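Local coordinates for putative general stress protein 26 (Jannaschia sp., PDB 2QEA) that is of unproven function but probably binds a flavin nucleotide and may act as an oxidoreductase in the stress response, at residues G42-T48 with C115-P121; P62-F67 with D79-E85; E74-L80 with G124-T129. All blocks are in the same frame, centred on the assembly; numbering follows the deposited sequence.

Contact 1. Residues G42-T48 with C115-P121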
loop_
_atom_site.group_PDB
_atom_site.type_symbol
_atom_site.label_atom_id
_atom_site.label_comp_id
_atom_site.label_asym_id
_atom_site.label_seq_id
_atom_site.Cartn_x
_atom_site.Cartn_y
_atom_site.Cartn_z
ATOM N N GLY A 42 -5.626 -7.274 -17.585
ATOM C CA GLY A 42 -4.322 -7.138 -18.249
ATOM C C GLY A 42 -3.599 -5.837 -17.965
ATOM O O GLY A 42 -2.369 -5.832 -17.908
ATOM N N ALA A 43 -4.354 -4.741 -17.813
ATOM C CA ALA A 43 -3.799 -3.405 -17.545
ATOM C C ALA A 43 -4.537 -2.669 -16.416
ATOM O O ALA A 43 -5.741 -2.869 -16.217
ATOM C CB ALA A 43 -3.835 -2.573 -18.816
ATOM N N ILE A 44 -3.792 -1.826 -15.691
ATOM C CA ILE A 44 -4.313 -0.981 -14.606
ATOM C C ILE A 44 -4.218 0.458 -15.122
ATOM O O ILE A 44 -3.128 0.913 -15.483
ATOM C CB ILE A 44 -3.513 -1.135 -13.293
ATOM C CG1 ILE A 44 -3.447 -2.610 -12.857
ATOM C CG2 ILE A 44 -4.150 -0.284 -12.192
ATOM C CD1 ILE A 44 -2.634 -2.857 -11.589
ATOM N N TRP A 45 -5.353 1.163 -15.136
ATOM C CA TRP A 45 -5.457 2.517 -15.703
ATOM C C TRP A 45 -5.491 3.616 -14.637
ATOM O O TRP A 45 -6.085 3.424 -13.570
ATOM C CB TRP A 45 -6.705 2.609 -16.583
ATOM C CG TRP A 45 -6.756 1.550 -17.651
ATOM C CD1 TRP A 45 -7.212 0.266 -17.521
ATOM C CD2 TRP A 45 -6.321 1.682 -19.004
ATOM N NE1 TRP A 45 -7.101 -0.404 -18.715
ATOM C CE2 TRP A 45 -6.554 0.439 -19.644
ATOM C CE3 TRP A 45 -5.760 2.732 -19.745
ATOM C CZ2 TRP A 45 -6.246 0.217 -20.997
ATOM C CZ3 TRP A 45 -5.451 2.515 -21.088
ATOM C CH2 TRP A 45 -5.696 1.263 -21.702
ATOM N N PHE A 46 -4.847 4.753 -14.937
ATOM C CA PHE A 46 -4.789 5.925 -14.044
ATOM C C PHE A 46 -5.023 7.223 -14.823
ATOM O O PHE A 46 -4.483 7.386 -15.918
ATOM C CB PHE A 46 -3.424 6.031 -13.350
ATOM C CG PHE A 46 -3.004 4.789 -12.620
ATOM C CD1 PHE A 46 -3.349 4.595 -11.278
ATOM C CD2 PHE A 46 -2.246 3.809 -13.273
ATOM C CE1 PHE A 46 -2.952 3.431 -10.594
ATOM C CE2 PHE A 46 -1.844 2.649 -12.607
ATOM C CZ PHE A 46 -2.196 2.454 -11.266
ATOM N N ILE A 47 -5.821 8.129 -14.252
ATOM C CA ILE A 47 -6.094 9.455 -14.820
ATOM C C ILE A 47 -5.269 10.441 -13.983
ATOM O O ILE A 47 -5.469 10.527 -12.767
ATOM C CB ILE A 47 -7.598 9.817 -14.758
ATOM C CG1 ILE A 47 -8.429 8.805 -15.560
ATOM C CG2 ILE A 47 -7.838 11.225 -15.304
ATOM C CD1 ILE A 47 -9.927 9.056 -15.521
ATOM N N THR A 48 -4.349 11.160 -14.632
ATOM C CA THR A 48 -3.464 12.134 -13.970
ATOM C C THR A 48 -3.266 13.408 -14.809
ATOM O O THR A 48 -3.768 13.506 -15.931
ATOM C CB THR A 48 -2.095 11.483 -13.644
ATOM O OG1 THR A 48 -1.292 12.381 -12.862
ATOM C CG2 THR A 48 -1.348 11.089 -14.922
ATOM N N CYS A 115 -4.362 13.271 -18.730
ATOM C CA CYS A 115 -3.372 12.298 -19.195
ATOM C C CYS A 115 -3.720 10.893 -18.684
ATOM O O CYS A 115 -3.685 10.656 -17.472
ATOM C CB CYS A 115 -1.988 12.715 -18.689
ATOM S SG CYS A 115 -0.662 11.555 -19.017
ATOM N N LEU A 116 -4.058 9.983 -19.601
ATOM C CA LEU A 116 -4.390 8.592 -19.263
ATOM C C LEU A 116 -3.099 7.769 -19.241
ATOM O O LEU A 116 -2.375 7.739 -20.241
ATOM C CB LEU A 116 -5.372 8.003 -20.288
ATOM C CG LEU A 116 -5.893 6.569 -20.103
ATOM C CD1 LEU A 116 -6.660 6.412 -18.796
ATOM C CD2 LEU A 116 -6.775 6.169 -21.279
ATOM N N LEU A 117 -2.816 7.129 -18.100
ATOM C CA LEU A 117 -1.648 6.257 -17.922
ATOM C C LEU A 117 -2.102 4.792 -17.858
ATOM O O LEU A 117 -3.134 4.491 -17.250
ATOM C CB LEU A 117 -0.872 6.620 -16.653
ATOM C CG LEU A 117 -0.224 8.006 -16.563
ATOM C CD1 LEU A 117 0.483 8.150 -15.227
ATOM C CD2 LEU A 117 0.755 8.263 -17.708
ATOM N N LYS A 118 -1.326 3.904 -18.489
ATOM C CA LYS A 118 -1.603 2.464 -18.557
ATOM C C LYS A 118 -0.428 1.702 -17.940
ATOM O O LYS A 118 0.701 1.804 -18.434
ATOM C CB LYS A 118 -1.788 2.044 -20.023
ATOM C CG LYS A 118 -2.148 0.568 -20.257
ATOM C CD LYS A 118 -2.223 0.242 -21.747
ATOM C CE LYS A 118 -2.610 -1.215 -21.984
ATOM N NZ LYS A 118 -2.723 -1.552 -23.428
ATOM N N PHE A 119 -0.702 0.957 -16.865
ATOM C CA PHE A 119 0.291 0.122 -16.184
ATOM C C PHE A 119 -0.015 -1.338 -16.511
ATOM O O PHE A 119 -1.077 -1.840 -16.136
ATOM C CB PHE A 119 0.257 0.341 -14.667
ATOM C CG PHE A 119 1.254 -0.500 -13.914
ATOM C CD1 PHE A 119 2.576 -0.073 -13.775
ATOM C CD2 PHE A 119 0.881 -1.733 -13.360
ATOM C CE1 PHE A 119 3.512 -0.860 -13.089
ATOM C CE2 PHE A 119 1.808 -2.528 -12.672
ATOM C CZ PHE A 119 3.127 -2.091 -12.534
ATOM N N THR A 120 0.909 -2.003 -17.205
ATOM C CA THR A 120 0.778 -3.417 -17.561
ATOM C C THR A 120 1.658 -4.202 -16.582
ATOM O O THR A 120 2.879 -4.044 -16.623
ATOM C CB THR A 120 1.246 -3.692 -19.015
ATOM O OG1 THR A 120 0.461 -2.918 -19.931
ATOM C CG2 THR A 120 1.105 -5.172 -19.361
ATOM N N PRO A 121 1.053 -5.002 -15.667
ATOM C CA PRO A 121 1.891 -5.810 -14.775
ATOM C C PRO A 121 2.619 -6.942 -15.514
ATOM O O PRO A 121 2.034 -7.582 -16.397
ATOM C CB PRO A 121 0.883 -6.388 -13.765
ATOM C CG PRO A 121 -0.326 -5.557 -13.896
ATOM C CD PRO A 121 -0.372 -5.193 -15.337
HETATM O O HOH W 1 -0.633 -8.033 -17.509
#
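Antiparallel strands settle backbone polarity in pairs, as residues 42-48 and 115-121 do three times. Ile44 N donates to Phe119 O (2.8 Å) and Phe119 N to Ile44 O (2.8 Å); Phe46 N reaches Leu117 O (2.9 Å) and Leu117 N returns to Phe46 O (2.8 Å). The last pair is less even: Thr48 N bonds Cys115 O at 3.0 Å, whereas Cys115 N to Thr48 O, 2.9 Å, is bent to 125° and weak. This pairing belongs to the curled antiparallel sheet of the expected FMN-binding split-barrel fold. Strand 114-129 bonds on its other edge too, Leu116 with Ser87, Lys118 with Glu85 and Thr120 with Thr83, while Trp45 pairs with Gln35 and Thr48 OG1 is satisfied by Thr52. Ile44, Phe46 and Thr48 share the face of Phe119, Leu117 and Cys115. On the other, Lys118 CG lies 4.0 Å from the centroid of the Trp45 six-membered ring, a CH-pi contact. Past the Ile44-Phe119 pair, one water donates to both Gly42 O (2.8 Å) and Pro121 O (2.9 Å).

Contact 2. Residues P62-F67 with D79-E85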
loop_
_atom_site.group_PDB
_atom_site.type_symbol
_atom_site.label_atom_id
_atom_site.label_comp_id
_atom_site.label_asym_id
_atom_site.label_seq_id
_atom_site.Cartn_x
_atom_site.Cartn_y
_atom_site.Cartn_z
ATOM N N PRO A 62 7.381 4.252 -23.063
ATOM C CA PRO A 62 7.195 3.315 -21.937
ATOM C C PRO A 62 8.430 3.162 -21.032
ATOM O O PRO A 62 9.558 3.095 -21.542
ATOM C CB PRO A 62 6.869 1.983 -22.629
ATOM C CG PRO A 62 6.351 2.357 -23.954
ATOM C CD PRO A 62 7.099 3.590 -24.353
ATOM N N GLN A 63 8.201 3.122 -19.715
ATOM C CA GLN A 63 9.256 3.005 -18.695
ATOM C C GLN A 63 8.943 1.896 -17.682
ATOM O O GLN A 63 7.766 1.699 -17.362
ATOM C CB GLN A 63 9.376 4.326 -17.922
ATOM C CG GLN A 63 9.888 5.512 -18.736
ATOM C CD GLN A 63 11.339 5.384 -19.173
ATOM O OE1 GLN A 63 12.134 4.662 -18.565
ATOM N NE2 GLN A 63 11.692 6.102 -20.228
ATOM N N PRO A 64 9.981 1.167 -17.182
ATOM C CA PRO A 64 9.746 0.184 -16.108
ATOM C C PRO A 64 9.165 0.867 -14.863
ATOM O O PRO A 64 9.656 1.929 -14.461
ATOM C CB PRO A 64 11.148 -0.376 -15.817
ATOM C CG PRO A 64 11.922 -0.122 -17.043
ATOM C CD PRO A 64 11.400 1.161 -17.599
ATOM N N ALA A 65 8.119 0.273 -14.290
ATOM C CA ALA A 65 7.412 0.859 -13.153
ATOM C C ALA A 65 7.021 -0.157 -12.090
ATOM O O ALA A 65 7.033 -1.370 -12.330
ATOM C CB ALA A 65 6.175 1.586 -13.652
ATOM N N GLN A 66 6.670 0.377 -10.921
ATOM C CA GLN A 66 6.235 -0.400 -9.766
ATOM C C GLN A 66 4.858 0.092 -9.324
ATOM O O GLN A 66 4.593 1.296 -9.355
ATOM C CB GLN A 66 7.225 -0.238 -8.612
ATOM C CG GLN A 66 6.935 -1.126 -7.394
ATOM C CD GLN A 66 7.909 -0.923 -6.247
ATOM O OE1 GLN A 66 8.759 -0.030 -6.271
ATOM N NE2 GLN A 66 7.782 -1.756 -5.226
ATOM N N PHE A 67 4.001 -0.847 -8.922
ATOM C CA PHE A 67 2.676 -0.538 -8.382
ATOM C C PHE A 67 2.430 -1.437 -7.174
ATOM O O PHE A 67 2.343 -2.656 -7.319
ATOM C CB PHE A 67 1.585 -0.706 -9.438
ATOM C CG PHE A 67 0.215 -0.300 -8.960
ATOM C CD1 PHE A 67 -0.031 1.021 -8.566
ATOM C CD2 PHE A 67 -0.838 -1.224 -8.924
ATOM C CE1 PHE A 67 -1.303 1.414 -8.116
ATOM C CE2 PHE A 67 -2.117 -0.841 -8.487
ATOM C CZ PHE A 67 -2.350 0.481 -8.089
ATOM N N ASP A 79 2.967 -6.439 -4.589
ATOM C CA ASP A 79 4.084 -5.612 -5.040
ATOM C C ASP A 79 4.283 -6.075 -6.484
ATOM O O ASP A 79 4.730 -7.201 -6.707
ATOM C CB ASP A 79 5.338 -5.846 -4.183
ATOM C CG ASP A 79 6.529 -4.975 -4.600
ATOM O OD1 ASP A 79 6.391 -4.085 -5.470
ATOM O OD2 ASP A 79 7.626 -5.177 -4.041
ATOM N N LEU A 80 3.946 -5.207 -7.443
ATOM C CA LEU A 80 3.974 -5.534 -8.872
ATOM C C LEU A 80 5.038 -4.782 -9.666
ATOM O O LEU A 80 5.170 -3.576 -9.506
ATOM C CB LEU A 80 2.625 -5.173 -9.496
ATOM C CG LEU A 80 1.349 -5.717 -8.852
ATOM C CD1 LEU A 80 0.158 -5.066 -9.518
ATOM C CD2 LEU A 80 1.283 -7.227 -8.949
ATOM N N ASP A 81 5.776 -5.507 -10.512
ATOM C CA ASP A 81 6.716 -4.922 -11.478
ATOM C C ASP A 81 5.965 -4.899 -12.806
ATOM O O ASP A 81 5.211 -5.830 -13.113
ATOM C CB ASP A 81 8.003 -5.752 -11.628
ATOM C CG ASP A 81 8.926 -5.648 -10.421
ATOM O OD1 ASP A 81 9.005 -4.571 -9.788
ATOM O OD2 ASP A 81 9.604 -6.649 -10.116
ATOM N N GLY A 82 6.180 -3.847 -13.593
ATOM C CA GLY A 82 5.502 -3.696 -14.878
ATOM C C GLY A 82 6.050 -2.590 -15.755
ATOM O O GLY A 82 7.220 -2.230 -15.639
ATOM N N THR A 83 5.191 -2.070 -16.635
ATOM C CA THR A 83 5.532 -1.003 -17.578
ATOM C C THR A 83 4.445 0.074 -17.544
ATOM O O THR A 83 3.270 -0.245 -17.737
ATOM C CB THR A 83 5.632 -1.558 -19.015
ATOM O OG1 THR A 83 6.553 -2.657 -19.045
ATOM C CG2 THR A 83 6.098 -0.479 -19.997
ATOM N N LEU A 84 4.842 1.326 -17.294
ATOM C CA LEU A 84 3.931 2.482 -17.287
ATOM C C LEU A 84 4.131 3.249 -18.599
ATOM O O LEU A 84 5.264 3.401 -19.063
ATOM C CB LEU A 84 4.211 3.398 -16.091
ATOM C CG LEU A 84 3.229 4.543 -15.816
ATOM C CD1 LEU A 84 1.850 4.008 -15.449
ATOM C CD2 LEU A 84 3.755 5.438 -14.702
ATOM N N GLU A 85 3.030 3.732 -19.180
ATOM C CA GLU A 85 3.065 4.476 -20.446
ATOM C C GLU A 85 1.841 5.361 -20.667
ATOM O O GLU A 85 0.815 5.182 -20.005
ATOM C CB GLU A 85 3.172 3.494 -21.625
ATOM C CG GLU A 85 2.020 2.482 -21.728
ATOM C CD GLU A 85 2.188 1.498 -22.872
ATOM O OE1 GLU A 85 2.432 1.936 -24.017
ATOM O OE2 GLU A 85 2.040 0.281 -22.631
#
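In the beta hairpin of strands 63-71 and 76-87, part of the family's curled antiparallel sheet, the residue most covered by its partner strand is the small Ala65. It sits in a hydrogen-bonded pair with Gly82: Ala65 N donates to Gly82 O at 3.0 Å and Gly82 N to Ala65 O at 2.9 Å. Gly82 offers no side chain opposite it, and the methyl of Ala65 packs diagonally on Leu84, CB to CB 3.6 Å, on the face that also meets Phe119 of strand 114-129. Leu80, next in buried area, pairs with Phe67 through Phe67 N to Leu80 O and Leu80 N to Phe67 O, both 3.0 Å. Its CD1 lies 4.0 Å from Phe67 CD2, near the ring plane, and this apolar face continues to Ile44. Pro62, at the other end, covers Thr83, with Pro62 CB 3.7 Å from Thr83 CG2, and its CA makes a CA-H...O contact with Leu84 O at 3.5 Å. The opposite face turns polar near the dimer interface, where Asp79 OD2 accepts from Leu29 N of the second subunit. The other carboxylate oxygen, Asp79 OD1, accepts a hydrogen bond of 2.7 Å from Gln66 NE2.

Contact 3. Residues E74-L80 with G124-T129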
loop_
_atom_site.group_PDB
_atom_site.type_symbol
_atom_site.label_atom_id
_atom_site.label_comp_id
_atom_site.label_asym_id
_atom_site.label_seq_id
_atom_site.Cartn_x
_atom_site.Cartn_y
_atom_site.Cartn_z
ATOM N N GLU A 74 -10.540 -5.509 1.083
ATOM C CA GLU A 74 -10.539 -6.556 0.049
ATOM C C GLU A 74 -9.577 -7.709 0.342
ATOM O O GLU A 74 -9.758 -8.798 -0.200
ATOM C CB GLU A 74 -10.218 -5.945 -1.326
ATOM C CG GLU A 74 -11.290 -4.979 -1.835
ATOM C CD GLU A 74 -12.637 -5.661 -2.060
ATOM O OE1 GLU A 74 -12.676 -6.684 -2.782
ATOM O OE2 GLU A 74 -13.653 -5.164 -1.529
ATOM N N GLY A 75 -8.576 -7.483 1.196
ATOM C CA GLY A 75 -7.575 -8.502 1.513
ATOM C C GLY A 75 -6.671 -8.809 0.329
ATOM O O GLY A 75 -6.326 -9.970 0.102
ATOM N N LEU A 76 -6.317 -7.765 -0.430
ATOM C CA LEU A 76 -5.445 -7.861 -1.599
ATOM C C LEU A 76 -4.187 -7.064 -1.295
ATOM O O LEU A 76 -4.262 -5.859 -1.038
ATOM C CB LEU A 76 -6.133 -7.293 -2.844
ATOM C CG LEU A 76 -5.357 -7.332 -4.170
ATOM C CD1 LEU A 76 -4.958 -8.755 -4.548
ATOM C CD2 LEU A 76 -6.180 -6.700 -5.274
ATOM N N TYR A 77 -3.046 -7.753 -1.303
ATOM C CA TYR A 77 -1.731 -7.155 -1.056
ATOM C C TYR A 77 -0.855 -7.604 -2.217
ATOM O O TYR A 77 -0.847 -8.795 -2.547
ATOM C CB TYR A 77 -1.169 -7.623 0.290
ATOM C CG TYR A 77 -2.152 -7.477 1.433
ATOM C CD1 TYR A 77 -2.224 -6.294 2.177
ATOM C CD2 TYR A 77 -3.041 -8.515 1.754
ATOM C CE1 TYR A 77 -3.150 -6.152 3.230
ATOM C CE2 TYR A 77 -3.971 -8.383 2.799
ATOM C CZ TYR A 77 -4.020 -7.200 3.532
ATOM O OH TYR A 77 -4.928 -7.072 4.557
ATOM N N ALA A 78 -0.146 -6.668 -2.850
ATOM C CA ALA A 78 0.671 -6.993 -4.022
ATOM C C ALA A 78 1.747 -5.963 -4.333
ATOM O O ALA A 78 1.468 -4.771 -4.312
ATOM C CB ALA A 78 -0.231 -7.155 -5.242
ATOM N N ASP A 79 2.967 -6.439 -4.589
ATOM C CA ASP A 79 4.084 -5.612 -5.040
ATOM C C ASP A 79 4.283 -6.075 -6.484
ATOM O O ASP A 79 4.730 -7.201 -6.707
ATOM C CB ASP A 79 5.338 -5.846 -4.183
ATOM C CG ASP A 79 6.529 -4.975 -4.600
ATOM O OD1 ASP A 79 6.391 -4.085 -5.470
ATOM O OD2 ASP A 79 7.626 -5.177 -4.041
ATOM N N LEU A 80 3.946 -5.207 -7.443
ATOM C CA LEU A 80 3.974 -5.534 -8.872
ATOM C C LEU A 80 5.038 -4.782 -9.666
ATOM O O LEU A 80 5.170 -3.576 -9.506
ATOM C CB LEU A 80 2.625 -5.173 -9.496
ATOM C CG LEU A 80 1.349 -5.717 -8.852
ATOM C CD1 LEU A 80 0.158 -5.066 -9.518
ATOM C CD2 LEU A 80 1.283 -7.227 -8.949
ATOM N N GLY A 124 4.771 -10.167 -9.960
ATOM C CA GLY A 124 4.635 -9.643 -8.599
ATOM C C GLY A 124 4.336 -10.678 -7.534
ATOM O O GLY A 124 3.849 -11.765 -7.852
ATOM N N GLU A 125 4.646 -10.337 -6.279
ATOM C CA GLU A 125 4.365 -11.203 -5.135
ATOM C C GLU A 125 3.027 -10.726 -4.585
ATOM O O GLU A 125 2.935 -9.601 -4.088
ATOM C CB GLU A 125 5.475 -11.150 -4.083
ATOM C CG GLU A 125 5.335 -12.254 -3.023
ATOM C CD GLU A 125 6.550 -12.429 -2.112
ATOM O OE1 GLU A 125 7.622 -11.834 -2.365
ATOM O OE2 GLU A 125 6.428 -13.198 -1.131
ATOM N N ILE A 126 2.007 -11.584 -4.697
ATOM C CA ILE A 126 0.620 -11.281 -4.334
ATOM C C ILE A 126 0.135 -12.130 -3.157
ATOM O O ILE A 126 0.417 -13.325 -3.112
ATOM C CB ILE A 126 -0.324 -11.588 -5.549
ATOM C CG1 ILE A 126 0.062 -10.756 -6.783
ATOM C CG2 ILE A 126 -1.801 -11.344 -5.197
ATOM C CD1 ILE A 126 -0.700 -11.141 -8.040
ATOM N N SER A 127 -0.586 -11.502 -2.222
ATOM C CA SER A 127 -1.244 -12.186 -1.098
ATOM C C SER A 127 -2.751 -11.918 -1.185
ATOM O O SER A 127 -3.172 -10.776 -1.396
ATOM C CB SER A 127 -0.718 -11.724 0.256
ATOM O OG SER A 127 0.637 -12.079 0.427
ATOM N N ILE A 128 -3.536 -12.986 -1.048
ATOM C CA ILE A 128 -4.998 -12.965 -1.081
ATOM C C ILE A 128 -5.441 -13.496 0.284
ATOM O O ILE A 128 -5.070 -14.616 0.630
ATOM C CB ILE A 128 -5.517 -13.890 -2.220
ATOM C CG1 ILE A 128 -5.039 -13.409 -3.600
ATOM C CG2 ILE A 128 -7.028 -13.993 -2.229
ATOM C CD1 ILE A 128 -5.541 -12.040 -4.010
ATOM N N THR A 129 -6.191 -12.701 1.057
ATOM C CA THR A 129 -6.675 -13.105 2.400
ATOM C C THR A 129 -8.174 -12.878 2.587
ATOM O O THR A 129 -8.797 -12.129 1.843
ATOM C CB THR A 129 -5.945 -12.350 3.545
ATOM O OG1 THR A 129 -6.360 -10.977 3.578
ATOM C CG2 THR A 129 -4.427 -12.437 3.393
HETATM O O HOH W 2 -6.477 -9.006 5.587
#
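Where a strand is inner to a sheet, its two faces can serve different purposes, and the antiparallel pairing of strands 76-87 and 114-129 in this split-barrel-like sheet is an example: one face is packed into the chain's interior, the other meets the second subunit. The short strand axes run 4.7 Å apart and almost exactly antiparallel, at 179°. Tyr77 N donates to Ser127 O (3.0 Å) and Ser127 N to Tyr77 O (2.7 Å); Asp79 and Glu125 repeat the exchange at 3.2 Å each, from Asp79 N to Glu125 O and from Glu125 N to Asp79 O. Thr129 N to Gly75 O, 2.9 Å, extends the bonding to the start of the strand, where Gly75 and Leu76 form a G1 beta bulge opposite Asp71. Positive phi there favours glycine, and a CB would collide with Thr129 O. Gly124 is similarly confined by Asp79 O and Leu80 CD2. Towards helix 2-13, Leu76 CD1 touches Ile128 CD1 at 3.4 Å and Ala78 CB meets Ile126 CG1 at 3.9 Å. On the other face, Tyr77 and Ser127 pack on Pro31 of the second subunit. Tyr77 OH is hydrogen-bonded to Asp72 and also accepts from a water, 2.7 Å away, whose oxygen is in turn hydrogen-bonded to Thr129 OG1 at 2.8 Å.

In the fold
From the N terminus, helix 2-13 and the first strands precede residues 42-48, which open the loop that contact 1 closes 67 residues later at 115-121. Nested inside it, contact 2 closes the short hairpin of 62-67 and 79-85. Contact 3 starts within both loops, at 74-80, but closes beyond them at 124-129, so it crosses contacts 1 and 2. It shares Asp79 and Leu80 with contact 2 and strand 114-129 with contact 1. The result is a continuous sheet order, 44-49 and 76-87 both against 114-129, with 63-71 beyond 76-87. The sheet curls enough for Phe46 of contact 1 to pack on Phe67 of contact 2, CZ to CE1 at 3.4 Å.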